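Side-chain contacts in beta-lactamase (Klebsiella pneumoniae, PDB 6HUH), which probably hydrolyses beta-lactam antibiotics to substituted beta-amino acids, as a class D serine beta-lactamase that contributes to antibiotic resistance: residues 125-130 / 159-164; 58-63 / 119-124. All blocks are in the same frame, centred on the assembly; numbering follows the deposited sequence.

Contact 1: residues 125-130 / 159-164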
ATOM      1  N   PHE A 125     -26.689   2.760   8.986  1.00 37.97           N
ATOM      2  CA  PHE A 125     -25.433   3.163   9.626  1.00 36.66           C
ATOM      3  C   PHE A 125     -25.651   4.366  10.555  1.00 42.16           C
ATOM      4  O   PHE A 125     -24.754   4.683  11.342  1.00 42.47           O
ATOM      5  CB  PHE A 125     -24.373   3.525   8.570  1.00 37.12           C
ATOM      6  CG  PHE A 125     -23.719   2.372   7.841  1.00 38.03           C
ATOM      7  CD1 PHE A 125     -23.933   1.056   8.245  1.00 41.04           C
ATOM      8  CD2 PHE A 125     -22.866   2.605   6.768  1.00 38.31           C
ATOM      9  CE1 PHE A 125     -23.326  -0.004   7.574  1.00 41.72           C
ATOM     10  CE2 PHE A 125     -22.246   1.542   6.109  1.00 40.86           C
ATOM     11  CZ  PHE A 125     -22.483   0.245   6.514  1.00 39.75           C
ATOM     12  N   ASP A 126     -26.832   5.048  10.448  1.00 38.40           N
ATOM     13  CA  ASP A 126     -27.238   6.221  11.238  1.00 37.71           C
ATOM     14  C   ASP A 126     -26.193   7.335  11.111  1.00 36.84           C
ATOM     15  O   ASP A 126     -25.921   8.057  12.076  1.00 37.04           O
ATOM     16  CB  ASP A 126     -27.474   5.808  12.710  1.00 40.84           C
ATOM     17  CG  ASP A 126     -28.411   6.702  13.495  1.00 60.47           C
ATOM     18  OD1 ASP A 126     -29.457   7.109  12.931  1.00 64.43           O
ATOM     19  OD2 ASP A 126     -28.132   6.948  14.693  1.00 67.22           O
ATOM     20  N   TYR A 127     -25.597   7.445   9.917  1.00 29.41           N
ATOM     21  CA  TYR A 127     -24.501   8.354   9.659  1.00 28.36           C
ATOM     22  C   TYR A 127     -24.876   9.843   9.703  1.00 34.42           C
ATOM     23  O   TYR A 127     -25.449  10.373   8.750  1.00 35.03           O
ATOM     24  CB  TYR A 127     -23.803   7.991   8.352  1.00 28.43           C
ATOM     25  CG  TYR A 127     -22.397   8.538   8.241  1.00 28.15           C
ATOM     26  CD1 TYR A 127     -21.312   7.859   8.807  1.00 29.04           C
ATOM     27  CD2 TYR A 127     -22.140   9.723   7.555  1.00 28.00           C
ATOM     28  CE1 TYR A 127     -20.013   8.358   8.710  1.00 26.84           C
ATOM     29  CE2 TYR A 127     -20.842  10.232   7.452  1.00 28.31           C
ATOM     30  CZ  TYR A 127     -19.779   9.537   8.017  1.00 32.36           C
ATOM     31  OH  TYR A 127     -18.502  10.042   7.910  1.00 29.19           O
ATOM     32  N   GLY A 128     -24.498  10.496  10.810  1.00 31.25           N
ATOM     33  CA  GLY A 128     -24.703  11.921  11.053  1.00 31.72           C
ATOM     34  C   GLY A 128     -26.104  12.429  10.770  1.00 37.06           C
ATOM     35  O   GLY A 128     -27.078  11.919  11.338  1.00 35.77           O
ATOM     36  N   ASN A 129     -26.215  13.446   9.875  1.00 35.25           N
ATOM     37  CA  ASN A 129     -27.515  14.038   9.510  1.00 35.50           C
ATOM     38  C   ASN A 129     -28.233  13.245   8.435  1.00 38.51           C
ATOM     39  O   ASN A 129     -29.385  13.513   8.154  1.00 39.32           O
ATOM     40  CB  ASN A 129     -27.373  15.509   9.133  1.00 32.23           C
ATOM     41  CG  ASN A 129     -26.828  15.787   7.772  1.00 45.29           C
ATOM     42  OD1 ASN A 129     -26.303  14.915   7.077  1.00 52.15           O
ATOM     43  ND2 ASN A 129     -26.946  17.031   7.362  1.00 34.76           N
ATOM     44  N   ARG A 130     -27.524  12.296   7.800  1.00 34.84           N
ATOM     45  CA  ARG A 130     -28.039  11.375   6.785  1.00 34.60           C
ATOM     46  C   ARG A 130     -28.537  12.097   5.481  1.00 40.72           C
ATOM     47  O   ARG A 130     -29.120  11.458   4.585  1.00 39.18           O
ATOM     48  CB  ARG A 130     -29.113  10.437   7.396  1.00 31.23           C
ATOM     49  CG  ARG A 130     -28.708   9.793   8.726  1.00 35.07           C
ATOM     50  CD  ARG A 130     -29.590   8.623   9.113  1.00 57.87           C
ATOM     51  NE  ARG A 130     -30.783   9.045   9.845  1.00 78.29           N
ATOM     52  CZ  ARG A 130     -31.660   8.213  10.401  1.00 95.74           C
ATOM     53  NH1 ARG A 130     -31.481   6.896  10.322  1.00 72.20           N
ATOM     54  NH2 ARG A 130     -32.718   8.690  11.046  1.00 89.33           N
ATOM     55  N   ALA A 159     -17.705   8.902  16.372  1.00 29.36           N
ATOM     56  CA  ALA A 159     -17.259   7.974  17.414  1.00 29.82           C
ATOM     57  C   ALA A 159     -18.318   6.904  17.641  1.00 34.43           C
ATOM     58  O   ALA A 159     -17.975   5.733  17.789  1.00 35.19           O
ATOM     59  CB  ALA A 159     -17.013   8.734  18.715  1.00 30.93           C
ATOM     60  N   ARG A 160     -19.604   7.309  17.666  1.00 30.36           N
ATOM     61  CA  ARG A 160     -20.745   6.423  17.833  1.00 30.49           C
ATOM     62  C   ARG A 160     -20.789   5.424  16.662  1.00 34.09           C
ATOM     63  O   ARG A 160     -20.843   4.205  16.891  1.00 35.11           O
ATOM     64  CB  ARG A 160     -22.016   7.264  17.917  1.00 32.80           C
ATOM     65  CG  ARG A 160     -23.307   6.489  18.121  1.00 51.25           C
ATOM     66  CD  ARG A 160     -23.364   5.745  19.442  1.00 65.62           C
ATOM     67  NE  ARG A 160     -23.272   4.308  19.203  1.00 82.12           N
ATOM     68  CZ  ARG A 160     -23.430   3.378  20.135  1.00103.50           C
ATOM     69  NH1 ARG A 160     -23.678   3.724  21.392  1.00 91.40           N
ATOM     70  NH2 ARG A 160     -23.337   2.091  19.819  1.00 95.65           N
ATOM     71  N   PHE A 161     -20.684   5.947  15.411  1.00 28.13           N
ATOM     72  CA  PHE A 161     -20.649   5.160  14.173  1.00 25.64           C
ATOM     73  C   PHE A 161     -19.493   4.137  14.205  1.00 27.69           C
ATOM     74  O   PHE A 161     -19.745   2.949  14.020  1.00 28.62           O
ATOM     75  CB  PHE A 161     -20.568   6.076  12.921  1.00 25.52           C
ATOM     76  CG  PHE A 161     -20.097   5.366  11.666  1.00 25.54           C
ATOM     77  CD1 PHE A 161     -20.917   4.455  11.013  1.00 29.06           C
ATOM     78  CD2 PHE A 161     -18.813   5.559  11.180  1.00 25.97           C
ATOM     79  CE1 PHE A 161     -20.460   3.752   9.894  1.00 29.47           C
ATOM     80  CE2 PHE A 161     -18.355   4.856  10.067  1.00 28.19           C
ATOM     81  CZ  PHE A 161     -19.180   3.956   9.429  1.00 26.92           C
ATOM     82  N   LEU A 162     -18.245   4.620  14.453  1.00 21.43           N
ATOM     83  CA  LEU A 162     -17.008   3.847  14.555  1.00 20.57           C
ATOM     84  C   LEU A 162     -17.143   2.743  15.595  1.00 26.75           C
ATOM     85  O   LEU A 162     -16.665   1.627  15.361  1.00 28.63           O
ATOM     86  CB  LEU A 162     -15.831   4.780  14.923  1.00 19.99           C
ATOM     87  CG  LEU A 162     -14.869   5.299  13.832  1.00 24.19           C
ATOM     88  CD1 LEU A 162     -15.469   5.271  12.433  1.00 24.96           C
ATOM     89  CD2 LEU A 162     -14.363   6.695  14.155  1.00 24.04           C
ATOM     90  N   GLY A 163     -17.821   3.056  16.703  1.00 22.84           N
ATOM     91  CA  GLY A 163     -18.088   2.135  17.803  1.00 24.45           C
ATOM     92  C   GLY A 163     -18.993   0.979  17.424  1.00 29.52           C
ATOM     93  O   GLY A 163     -18.875  -0.114  17.978  1.00 29.35           O
ATOM     94  N   LYS A 164     -19.913   1.216  16.477  1.00 26.31           N
ATOM     95  CA  LYS A 164     -20.824   0.194  15.983  1.00 26.48           C
ATOM     96  C   LYS A 164     -20.075  -0.759  15.027  1.00 30.29           C
ATOM     97  O   LYS A 164     -20.298  -1.979  15.078  1.00 29.53           O
ATOM     98  CB  LYS A 164     -22.036   0.839  15.298  1.00 27.76           C
ATOM     99  CG  LYS A 164     -23.060   1.423  16.268  1.00 44.03           C
ATOM    100  CD  LYS A 164     -24.301   1.968  15.532  1.00 51.19           C
ATOM    101  CE  LYS A 164     -25.347   2.528  16.466  1.00 57.19           C
ATOM    102  NZ  LYS A 164     -26.057   1.462  17.230  1.00 62.61           N
TER

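Contact 2: residues 58-63 / 119-124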
ATOM      1  N   ALA A  58     -16.269   2.030   2.333  1.00 24.55           N
ATOM      2  CA  ALA A  58     -15.519   0.762   2.302  1.00 25.26           C
ATOM      3  C   ALA A  58     -16.417  -0.401   2.757  1.00 31.26           C
ATOM      4  O   ALA A  58     -16.310  -1.489   2.200  1.00 33.05           O
ATOM      5  CB  ALA A  58     -14.292   0.841   3.195  1.00 25.77           C
ATOM      6  N   LEU A  59     -17.323  -0.158   3.735  1.00 26.39           N
ATOM      7  CA  LEU A  59     -18.261  -1.161   4.240  1.00 26.91           C
ATOM      8  C   LEU A  59     -19.355  -1.480   3.222  1.00 32.04           C
ATOM      9  O   LEU A  59     -19.666  -2.660   3.020  1.00 32.51           O
ATOM     10  CB  LEU A  59     -18.891  -0.708   5.554  1.00 27.00           C
ATOM     11  CG  LEU A  59     -17.968  -0.584   6.750  1.00 30.87           C
ATOM     12  CD1 LEU A  59     -18.529   0.419   7.729  1.00 30.38           C
ATOM     13  CD2 LEU A  59     -17.750  -1.945   7.418  1.00 31.85           C
ATOM     14  N   MET A  60     -19.940  -0.423   2.589  1.00 28.11           N
ATOM     15  CA  MET A  60     -20.972  -0.531   1.551  1.00 27.59           C
ATOM     16  C   MET A  60     -20.383  -1.357   0.419  1.00 32.25           C
ATOM     17  O   MET A  60     -20.954  -2.389   0.053  1.00 34.33           O
ATOM     18  CB  MET A  60     -21.386   0.855   1.012  1.00 29.12           C
ATOM     19  CG  MET A  60     -22.114   1.719   2.001  1.00 32.18           C
ATOM     20  SD  MET A  60     -22.625   3.298   1.259  1.00 36.28           S
ATOM     21  CE  MET A  60     -22.630   4.350   2.727  1.00 31.96           C
ATOM     22  N   GLY A  61     -19.218  -0.923  -0.064  1.00 26.99           N
ATOM     23  CA  GLY A  61     -18.450  -1.566  -1.128  1.00 26.94           C
ATOM     24  C   GLY A  61     -18.078  -3.016  -0.890  1.00 29.08           C
ATOM     25  O   GLY A  61     -18.139  -3.815  -1.817  1.00 30.77           O
ATOM     26  N   TYR A  62     -17.716  -3.382   0.336  1.00 23.38           N
ATOM     27  CA  TYR A  62     -17.419  -4.783   0.607  1.00 23.85           C
ATOM     28  C   TYR A  62     -18.661  -5.610   0.861  1.00 31.47           C
ATOM     29  O   TYR A  62     -18.683  -6.775   0.491  1.00 35.90           O
ATOM     30  CB  TYR A  62     -16.422  -4.953   1.747  1.00 23.94           C
ATOM     31  CG  TYR A  62     -15.010  -4.605   1.335  1.00 23.27           C
ATOM     32  CD1 TYR A  62     -14.286  -5.431   0.479  1.00 24.02           C
ATOM     33  CD2 TYR A  62     -14.390  -3.455   1.814  1.00 22.87           C
ATOM     34  CE1 TYR A  62     -12.989  -5.101   0.089  1.00 23.08           C
ATOM     35  CE2 TYR A  62     -13.099  -3.112   1.424  1.00 22.88           C
ATOM     36  CZ  TYR A  62     -12.402  -3.936   0.565  1.00 27.23           C
ATOM     37  OH  TYR A  62     -11.129  -3.568   0.228  1.00 28.30           O
ATOM     38  N   ASP A  63     -19.688  -5.029   1.477  1.00 26.74           N
ATOM     39  CA  ASP A  63     -20.930  -5.740   1.773  1.00 27.56           C
ATOM     40  C   ASP A  63     -21.704  -6.089   0.503  1.00 32.79           C
ATOM     41  O   ASP A  63     -22.251  -7.186   0.403  1.00 33.03           O
ATOM     42  CB  ASP A  63     -21.809  -4.914   2.737  1.00 28.52           C
ATOM     43  CG  ASP A  63     -22.997  -5.681   3.274  1.00 35.06           C
ATOM     44  OD1 ASP A  63     -22.776  -6.703   4.004  1.00 34.24           O
ATOM     45  OD2 ASP A  63     -24.151  -5.259   2.989  1.00 39.79           O
ATOM     46  N   GLN A 119     -28.655   5.489   0.297  1.00 31.18           N
ATOM     47  CA  GLN A 119     -29.516   6.003   1.356  1.00 29.75           C
ATOM     48  C   GLN A 119     -29.841   4.914   2.363  1.00 31.57           C
ATOM     49  O   GLN A 119     -29.798   5.210   3.536  1.00 31.69           O
ATOM     50  CB  GLN A 119     -30.802   6.616   0.772  1.00 32.51           C
ATOM     51  CG  GLN A 119     -31.602   7.496   1.733  1.00 39.03           C
ATOM     52  CD  GLN A 119     -30.923   8.814   2.033  1.00 54.79           C
ATOM     53  OE1 GLN A 119     -30.898   9.731   1.206  1.00 51.78           O
ATOM     54  NE2 GLN A 119     -30.380   8.950   3.242  1.00 41.46           N
ATOM     55  N   GLN A 120     -30.137   3.665   1.939  1.00 27.58           N
ATOM     56  CA  GLN A 120     -30.446   2.568   2.875  1.00 27.76           C
ATOM     57  C   GLN A 120     -29.290   2.327   3.844  1.00 33.53           C
ATOM     58  O   GLN A 120     -29.515   2.213   5.060  1.00 33.77           O
ATOM     59  CB  GLN A 120     -30.751   1.278   2.124  1.00 29.76           C
ATOM     60  CG  GLN A 120     -32.133   1.215   1.517  1.00 47.59           C
ATOM     61  CD  GLN A 120     -32.285   0.046   0.574  1.00 52.30           C
ATOM     62  OE1 GLN A 120     -32.581   0.222  -0.616  1.00 33.35           O
ATOM     63  NE2 GLN A 120     -32.116  -1.172   1.097  1.00 51.03           N
ATOM     64  N   TYR A 121     -28.042   2.285   3.298  1.00 29.31           N
ATOM     65  CA  TYR A 121     -26.811   2.099   4.052  1.00 27.56           C
ATOM     66  C   TYR A 121     -26.607   3.288   5.004  1.00 33.23           C
ATOM     67  O   TYR A 121     -26.479   3.052   6.196  1.00 33.96           O
ATOM     68  CB  TYR A 121     -25.613   1.947   3.110  1.00 27.34           C
ATOM     69  CG  TYR A 121     -25.385   0.556   2.551  1.00 29.31           C
ATOM     70  CD1 TYR A 121     -24.814  -0.446   3.333  1.00 30.91           C
ATOM     71  CD2 TYR A 121     -25.592   0.283   1.204  1.00 30.59           C
ATOM     72  CE1 TYR A 121     -24.555  -1.714   2.815  1.00 30.26           C
ATOM     73  CE2 TYR A 121     -25.328  -0.980   0.671  1.00 32.03           C
ATOM     74  CZ  TYR A 121     -24.800  -1.978   1.481  1.00 35.08           C
ATOM     75  OH  TYR A 121     -24.507  -3.229   0.984  1.00 32.43           O
ATOM     76  N   VAL A 122     -26.657   4.553   4.508  1.00 30.46           N
ATOM     77  CA  VAL A 122     -26.483   5.777   5.335  1.00 30.32           C
ATOM     78  C   VAL A 122     -27.506   5.814   6.478  1.00 37.07           C
ATOM     79  O   VAL A 122     -27.123   6.150   7.600  1.00 35.36           O
ATOM     80  CB  VAL A 122     -26.436   7.098   4.513  1.00 33.54           C
ATOM     81  CG1 VAL A 122     -26.390   8.330   5.404  1.00 32.68           C
ATOM     82  CG2 VAL A 122     -25.232   7.097   3.588  1.00 32.60           C
ATOM     83  N   ASP A 123     -28.758   5.368   6.224  1.00 37.81           N
ATOM     84  CA  ASP A 123     -29.810   5.275   7.244  1.00 39.79           C
ATOM     85  C   ASP A 123     -29.475   4.170   8.265  1.00 44.61           C
ATOM     86  O   ASP A 123     -29.444   4.467   9.463  1.00 44.63           O
ATOM     87  CB  ASP A 123     -31.182   4.981   6.616  1.00 43.86           C
ATOM     88  CG  ASP A 123     -31.815   6.092   5.794  1.00 60.99           C
ATOM     89  OD1 ASP A 123     -31.122   7.103   5.523  1.00 60.25           O
ATOM     90  OD2 ASP A 123     -33.001   5.939   5.400  1.00 72.04           O
ATOM     91  N   ARG A 124     -29.192   2.910   7.794  1.00 39.83           N
ATOM     92  CA  ARG A 124     -28.895   1.773   8.681  1.00 39.70           C
ATOM     93  C   ARG A 124     -27.652   1.971   9.517  1.00 40.98           C
ATOM     94  O   ARG A 124     -27.587   1.442  10.627  1.00 39.13           O
ATOM     95  CB  ARG A 124     -28.852   0.429   7.937  1.00 41.31           C
ATOM     96  CG  ARG A 124     -30.069  -0.439   8.270  1.00 55.64           C
ATOM     97  CD  ARG A 124     -29.866  -1.924   8.019  1.00 64.98           C
ATOM     98  NE  ARG A 124     -30.972  -2.713   8.573  1.00 73.60           N
ATOM     99  CZ  ARG A 124     -30.990  -4.040   8.655  1.00 82.87           C
ATOM    100  NH1 ARG A 124     -29.960  -4.753   8.217  1.00 63.71           N
ATOM    101  NH2 ARG A 124     -32.038  -4.664   9.175  1.00 72.62           N
TER

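Contact 1: residues 125-130 / 159-164
Phe161, on helix 155-166, meets Phe125 and Tyr127 in an aromatic cluster that joins this helix to the loop after helix 115-124 in the class D beta-lactamase fold. The packed part is an edge-to-face pair: the Tyr127 ring turns its edge to one face of Phe161, centroids 5.2 Å apart and planes at 85°. Tyr127 CE1 reaches Phe161 CD2 at 3.9 Å, and Tyr127 CD1 stands over the middle of the Phe161 ring. A first torsion that sets CG opposite the backbone N (chi1 -160°) carries the tyrosine ring to the helix. Phe125 approaches more obliquely, its plane inclined by 54° to that of Phe161, and Phe125 CG lies 4.1 Å from Phe161 CE1. Pro56 of helix 56-64 touches the side chains of all three. Tyr127 also meets the ring of Phe53, and its side chain lies about 9 Å from that of Ser51, the predicted acylated serine.

The solvent side is looser and charged. Asp126, exposed, takes the positive phi of a Schellman motif after helix 115-124, and a type II' turn follows from Tyr127 to Arg130. Lys164 NZ stays 6.4 Å from Asp126 OD2, too far for a salt bridge. Within the loop, the attraction is of charges alone, for Asp126 OD1, 3.3 Å from Arg130 NH1, lies above one guanidinium face, toward its rim.

Contact 2: residues 58-63 / 119-124
Tyr121 of helix 115-124 lies against Met60 and Asp63 of helix 56-64, a helix-helix packing within the penicillin-binding transpeptidase-like domain. The short axes approach to 10.9 Å with 122° between their directions, and a Met-aromatic contact fills the crossing. From its base, Tyr121 CB meets Met60 SD at 3.8 Å and also touches Met60 CG and CE. At the root of the ring, Tyr121 CG is 3.5 Å from Met60 CG. This methylene lies over one face, displaced toward the rim, in a CH-pi contact, whereas the sulfur stands more obliquely to the ring. With CG beside the backbone N and opposite the carbonyl carbon (chi1 -68°), and the chain extended beyond it, Met60 runs past the tyrosine in the opposite direction and brings CE to 3.9 Å from Val122 CG2. Farther out, Tyr121 CE1 and CZ pass close to Met60 CA and Asp63 OD2. At the tip, the phenol hydroxyl is the donor to the Asp63 carboxylate, whose plane is 89° from that of the ring; this bond fixes the hydroxyl end beside helix 56-64. Tyr121 OH is 2.9 Å from Asp63 OD2 and uses the anti lone pair of that oxygen.

How the contacts relate
From the N terminus, the chain builds helix 56-64, passes through loops and short helices, including 94-99 and 103-113, and returns in helix 115-124, where contact 2 closes a loop of 55 residues. Contact 1 opens immediately afterwards at Phe125 and closes 28 residues later on helix 155-166. The two loops thus follow in series, neither nested nor crossed, with centres about 11 Å apart. They touch directly: Phe125 CZ packs 3.8 Å from Leu59 CB, and Tyr127 N probably hydrogen-bonds to Val122 O. Together they join helices 56-64, 115-124 and 155-166; through Ala159 and Leu162, helix 155-166 also rests on strand 228-238 of the antiparallel sheet.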